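PDB 5MQR: beta-L-arabinobiosidase from Bacteroides thetaiotaomicron, which probably hydrolyses arabinofuranosyl linkages in complex plant pectin, as part of the glycan breakdown carried out by a gut bacterium. Local coordinates for residues F491-E494 with N495-C499; E503-P506 with D507-R511. One frame throughout, in Å; residues are numbered along the deposited sequence.

Contact 1. Residues F491-E494 with N495-C499. With NA (sodium ion), chain I.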
loop_
_atom_site.group_PDB
_atom_site.type_symbol
_atom_site.label_atom_id
_atom_site.label_comp_id
_atom_site.label_asym_id
_atom_site.label_seq_id
_atom_site.Cartn_x
_atom_site.Cartn_y
_atom_site.Cartn_z
ATOM N N PHE A 491 3.344 5.705 23.082
ATOM C CA PHE A 491 3.661 4.714 22.056
ATOM C C PHE A 491 2.473 3.766 21.982
ATOM O O PHE A 491 2.177 3.094 22.952
ATOM C CB PHE A 491 4.943 4.002 22.435
ATOM C CG PHE A 491 6.094 4.940 22.642
ATOM C CD1 PHE A 491 6.293 5.555 23.877
ATOM C CD2 PHE A 491 6.938 5.261 21.590
ATOM C CE1 PHE A 491 7.347 6.441 24.066
ATOM C CE2 PHE A 491 7.988 6.137 21.772
ATOM C CZ PHE A 491 8.197 6.730 23.008
ATOM N N LEU A 492 1.793 3.755 20.844
ATOM C CA LEU A 492 0.486 3.104 20.714
ATOM C C LEU A 492 0.467 1.927 19.744
ATOM O O LEU A 492 1.119 1.956 18.713
ATOM C CB LEU A 492 -0.573 4.065 20.199
ATOM C CG LEU A 492 -0.962 5.351 20.893
ATOM C CD1 LEU A 492 -2.223 5.908 20.244
ATOM C CD2 LEU A 492 -1.189 5.130 22.368
ATOM N N ASP A 493 -0.351 0.929 20.072
ATOM C CA ASP A 493 -0.722 -0.107 19.133
ATOM C C ASP A 493 -1.971 0.304 18.323
ATOM O O ASP A 493 -2.478 1.437 18.392
ATOM C CB ASP A 493 -0.807 -1.486 19.845
ATOM C CG ASP A 493 -2.148 -1.757 20.560
ATOM O OD1 ASP A 493 -3.024 -0.859 20.662
ATOM O OD2 ASP A 493 -2.327 -2.916 21.016
ATOM N N GLU A 494 -2.408 -0.617 17.497
ATOM C CA GLU A 494 -3.532 -0.397 16.578
ATOM C C GLU A 494 -4.875 -0.319 17.281
ATOM O O GLU A 494 -5.847 -0.000 16.628
ATOM C CB GLU A 494 -3.591 -1.521 15.529
ATOM C CG GLU A 494 -3.625 -2.915 16.174
ATOM C CD GLU A 494 -3.959 -4.053 15.238
ATOM O OE1 GLU A 494 -4.411 -3.819 14.078
ATOM O OE2 GLU A 494 -3.778 -5.200 15.713
ATOM N N ASN A 495 -4.952 -0.671 18.572
ATOM C CA ASN A 495 -6.174 -0.509 19.347
ATOM C C ASN A 495 -6.115 0.610 20.386
ATOM O O ASN A 495 -6.879 0.601 21.367
ATOM C CB ASN A 495 -6.546 -1.851 19.979
ATOM C CG ASN A 495 -6.885 -2.909 18.929
ATOM O OD1 ASN A 495 -7.555 -2.646 17.918
ATOM N ND2 ASN A 495 -6.378 -4.075 19.132
ATOM N N SER A 496 -5.211 1.565 20.150
ATOM C CA SER A 496 -4.961 2.680 21.052
ATOM C C SER A 496 -4.519 2.268 22.449
ATOM O O SER A 496 -4.727 3.015 23.393
ATOM C CB SER A 496 -6.200 3.598 21.130
ATOM O OG SER A 496 -6.720 3.896 19.828
ATOM N N ILE A 497 -3.916 1.093 22.601
ATOM C CA ILE A 497 -3.265 0.756 23.860
ATOM C C ILE A 497 -1.912 1.465 23.831
ATOM O O ILE A 497 -1.143 1.309 22.874
ATOM C CB ILE A 497 -3.042 -0.761 24.064
ATOM C CG1 ILE A 497 -4.338 -1.566 23.885
ATOM C CG2 ILE A 497 -2.400 -1.014 25.424
ATOM C CD1 ILE A 497 -5.522 -0.951 24.585
ATOM N N ALA A 498 -1.649 2.275 24.855
ATOM C CA ALA A 498 -0.333 2.884 25.020
ATOM C C ALA A 498 0.458 1.932 25.891
ATOM O O ALA A 498 0.044 1.609 27.028
ATOM C CB ALA A 498 -0.423 4.265 25.675
ATOM N N CYS A 499 1.590 1.473 25.368
ATOM C CA CYS A 499 2.463 0.614 26.155
ATOM C C CYS A 499 3.357 1.383 27.131
ATOM O O CYS A 499 3.784 0.858 28.170
ATOM C CB CYS A 499 3.295 -0.280 25.222
ATOM S SG CYS A 499 4.404 0.602 24.134
HETATM NA NA NA I . -8.032 -0.986 16.048
HETATM O O HOH W 1 -4.570 -4.299 21.136
HETATM O O HOH W 2 -6.124 2.701 17.562
HETATM O O HOH W 3 -10.162 -1.824 16.310
HETATM O O HOH W 4 -7.793 -0.027 14.205
HETATM O O HOH W 5 -7.673 -3.367 15.290
#
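A sodium-binding hairpin turn joins strands 487-492 and 498-504, and Asp493 ties its two arms together. OD1 of Asp493 accepts from Asn495 N at 2.8 Å, an Asx turn, and from Ile497 N at 2.9 Å. The two donors reach the oxygen from opposite faces of the carboxylate plane. CG sits between the backbone N and the carbonyl carbon (chi1 83°), which swings the carboxylate over the turn and alongside Ile497. OD2 takes a water that is also held by Asn495 ND2. With an alanine here, the amides of Asn495 and Ile497 would probably be left without their shared acceptor, and the turn that presents the metal ligands less firmly held. The backbone adds Asp493 N to Ile497 O and a longer bond of 3.3 Å from Ser496 N to Asp493 O. Behind the turn, Cys499 N donates to Phe491 O, while CD2 of Leu492 packs on CB of Ala498 at 3.5 Å. At the apex, Glu494 O and Asn495 OD1 each bind sodium at 2.5 Å. Glu494 thus serves through its main chain, and three waters and Gln44 O complete the site. Ser496 OG, hydrogen-bonded to Asp42, also receives a water that reaches Glu494 O weakly. Ser496 has a positive phi (59°), filling the place often taken by glycine in a type I turn with a G1 bulge, the three-residue hairpin connection to which this arrangement belongs.

Contact 2. Residues E503-P506 with D507-R511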
loop_
_atom_site.group_PDB
_atom_site.type_symbol
_atom_site.label_atom_id
_atom_site.label_comp_id
_atom_site.label_asym_id
_atom_site.label_seq_id
_atom_site.Cartn_x
_atom_site.Cartn_y
_atom_site.Cartn_z
ATOM N N GLU A 503 6.444 12.123 29.873
ATOM C CA GLU A 503 5.731 13.358 30.235
ATOM C C GLU A 503 6.699 14.470 30.558
ATOM O O GLU A 503 7.623 14.231 31.315
ATOM C CB GLU A 503 4.873 13.147 31.496
ATOM C CG GLU A 503 3.381 13.173 31.277
ATOM C CD GLU A 503 2.568 12.836 32.531
ATOM O OE1 GLU A 503 3.056 13.105 33.645
ATOM O OE2 GLU A 503 1.429 12.306 32.392
ATOM N N LEU A 504 6.479 15.663 30.011
ATOM C CA LEU A 504 7.094 16.858 30.556
ATOM C C LEU A 504 6.041 17.470 31.460
ATOM O O LEU A 504 4.974 17.791 31.000
ATOM C CB LEU A 504 7.499 17.825 29.446
ATOM C CG LEU A 504 8.644 17.387 28.527
ATOM C CD1 LEU A 504 8.777 18.381 27.394
ATOM C CD2 LEU A 504 9.971 17.245 29.247
ATOM N N THR A 505 6.318 17.583 32.746
ATOM C CA THR A 505 5.328 18.014 33.745
ATOM C C THR A 505 5.421 19.515 34.013
ATOM O O THR A 505 6.467 20.142 33.755
ATOM C CB THR A 505 5.529 17.302 35.113
ATOM O OG1 THR A 505 6.768 17.715 35.711
ATOM C CG2 THR A 505 5.546 15.786 34.946
ATOM N N PRO A 506 4.339 20.095 34.561
ATOM C CA PRO A 506 4.383 21.522 34.922
ATOM C C PRO A 506 5.246 21.866 36.127
ATOM O O PRO A 506 5.402 23.038 36.395
ATOM C CB PRO A 506 2.909 21.873 35.174
ATOM C CG PRO A 506 2.226 20.582 35.456
ATOM C CD PRO A 506 2.987 19.511 34.736
ATOM N N ASP A 507 5.793 20.883 36.847
ATOM C CA ASP A 507 6.860 21.149 37.850
ATOM C C ASP A 507 8.289 20.811 37.384
ATOM O O ASP A 507 9.183 20.618 38.199
ATOM C CB ASP A 507 6.541 20.527 39.234
ATOM C CG ASP A 507 6.172 19.052 39.182
ATOM O OD1 ASP A 507 6.457 18.330 38.192
ATOM O OD2 ASP A 507 5.565 18.600 40.170
ATOM N N GLY A 508 8.503 20.785 36.071
ATOM C CA GLY A 508 9.841 20.732 35.511
ATOM C C GLY A 508 10.476 19.353 35.470
ATOM O O GLY A 508 11.700 19.252 35.422
ATOM N N ILE A 509 9.666 18.296 35.476
ATOM C CA ILE A 509 10.188 16.932 35.512
ATOM C C ILE A 509 9.897 16.226 34.169
ATOM O O ILE A 509 8.820 16.363 33.599
ATOM C CB ILE A 509 9.617 16.144 36.715
ATOM C CG1 ILE A 509 10.062 16.784 38.037
ATOM C CG2 ILE A 509 10.073 14.691 36.681
ATOM C CD1 ILE A 509 9.316 16.284 39.268
ATOM N N PHE A 510 10.886 15.499 33.657
ATOM C CA PHE A 510 10.705 14.620 32.511
ATOM C C PHE A 510 10.587 13.244 33.131
ATOM O O PHE A 510 11.533 12.773 33.777
ATOM C CB PHE A 510 11.916 14.743 31.573
ATOM C CG PHE A 510 11.809 13.967 30.280
ATOM C CD1 PHE A 510 10.608 13.845 29.585
ATOM C CD2 PHE A 510 12.949 13.382 29.734
ATOM C CE1 PHE A 510 10.547 13.138 28.380
ATOM C CE2 PHE A 510 12.888 12.660 28.542
ATOM C CZ PHE A 510 11.684 12.551 27.855
ATOM N N ARG A 511 9.419 12.620 33.008
ATOM C CA ARG A 511 9.168 11.343 33.698
ATOM C C ARG A 511 8.507 10.301 32.820
ATOM O O ARG A 511 7.908 10.627 31.792
ATOM C CB ARG A 511 8.317 11.566 34.941
ATOM C CG ARG A 511 6.911 12.093 34.665
ATOM C CD ARG A 511 6.122 12.316 35.968
ATOM N NE ARG A 511 4.686 12.517 35.699
ATOM C CZ ARG A 511 3.715 12.508 36.617
ATOM N NH1 ARG A 511 3.984 12.308 37.915
ATOM N NH2 ARG A 511 2.460 12.707 36.234
HETATM O O HOH W 6 -0.188 13.157 34.206
#
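Glu503 and Arg511 form a hydrogen-bonded antiparallel pair, their side chains side by side and pointing the same way. The guanidinium comes side-on, and both NE and NH2 of Arg511 donate to the single oxygen OE1 of Glu503, each at 2.7 Å. NH2 meets the syn lone pair of OE1, whereas NE arrives close to the line of the C-O bond; carboxylate and guanidinium planes lie 33° apart. Crossing the arginine at about a right angle, Thr505 sets CG2 3.5 Å from Arg511 NE. Thr505 OG1, placed between the backbone N and the carbonyl carbon (chi1 67°), turns to the bend: it donates to Asp507 OD1 at 2.6 Å and accepts from Ile509 N at 3.0 Å. With Gly508 N bonded to Thr505 O and Thr505 N to Ile509 O, this closes a type I turn with a G1 bulge, the glycine taking the positive phi. On the other face of the sheet, CD2 of Leu504 meets CD1 of Phe510 at 3.5 Å. Farther out, Gln488 NE2 and a water hold OE2 of Glu503, and Phe518 gives Arg511 a cation-pi partner. The buried carboxylate therefore has both oxygens engaged, and the adjacent positive charge probably favours its ionised form.

In the fold
Contacts 1 and 2 are successive hairpins of one sheet, with centres 22 Å apart, and strand 498-504 is the second arm of the first and the first arm of the second. Each is partly buried: Phe491, Leu492 and Cys499 are buried in contact 1, Glu503, Leu504 and Phe510 in contact 2, and the exposed residues lie in the turns (Glu494; Pro506 and Asp507). Contact 2 lies farther from the chain's centre. Both are type I turns with a G1 bulge, whose first residue uses a side-chain oxygen to catch the amide four residues on: a carboxylate in 491-499, a hydroxyl in 503-511. Contact 1 brings its apex to sodium and Gln44; contact 2 instead relies on an interstrand salt bridge.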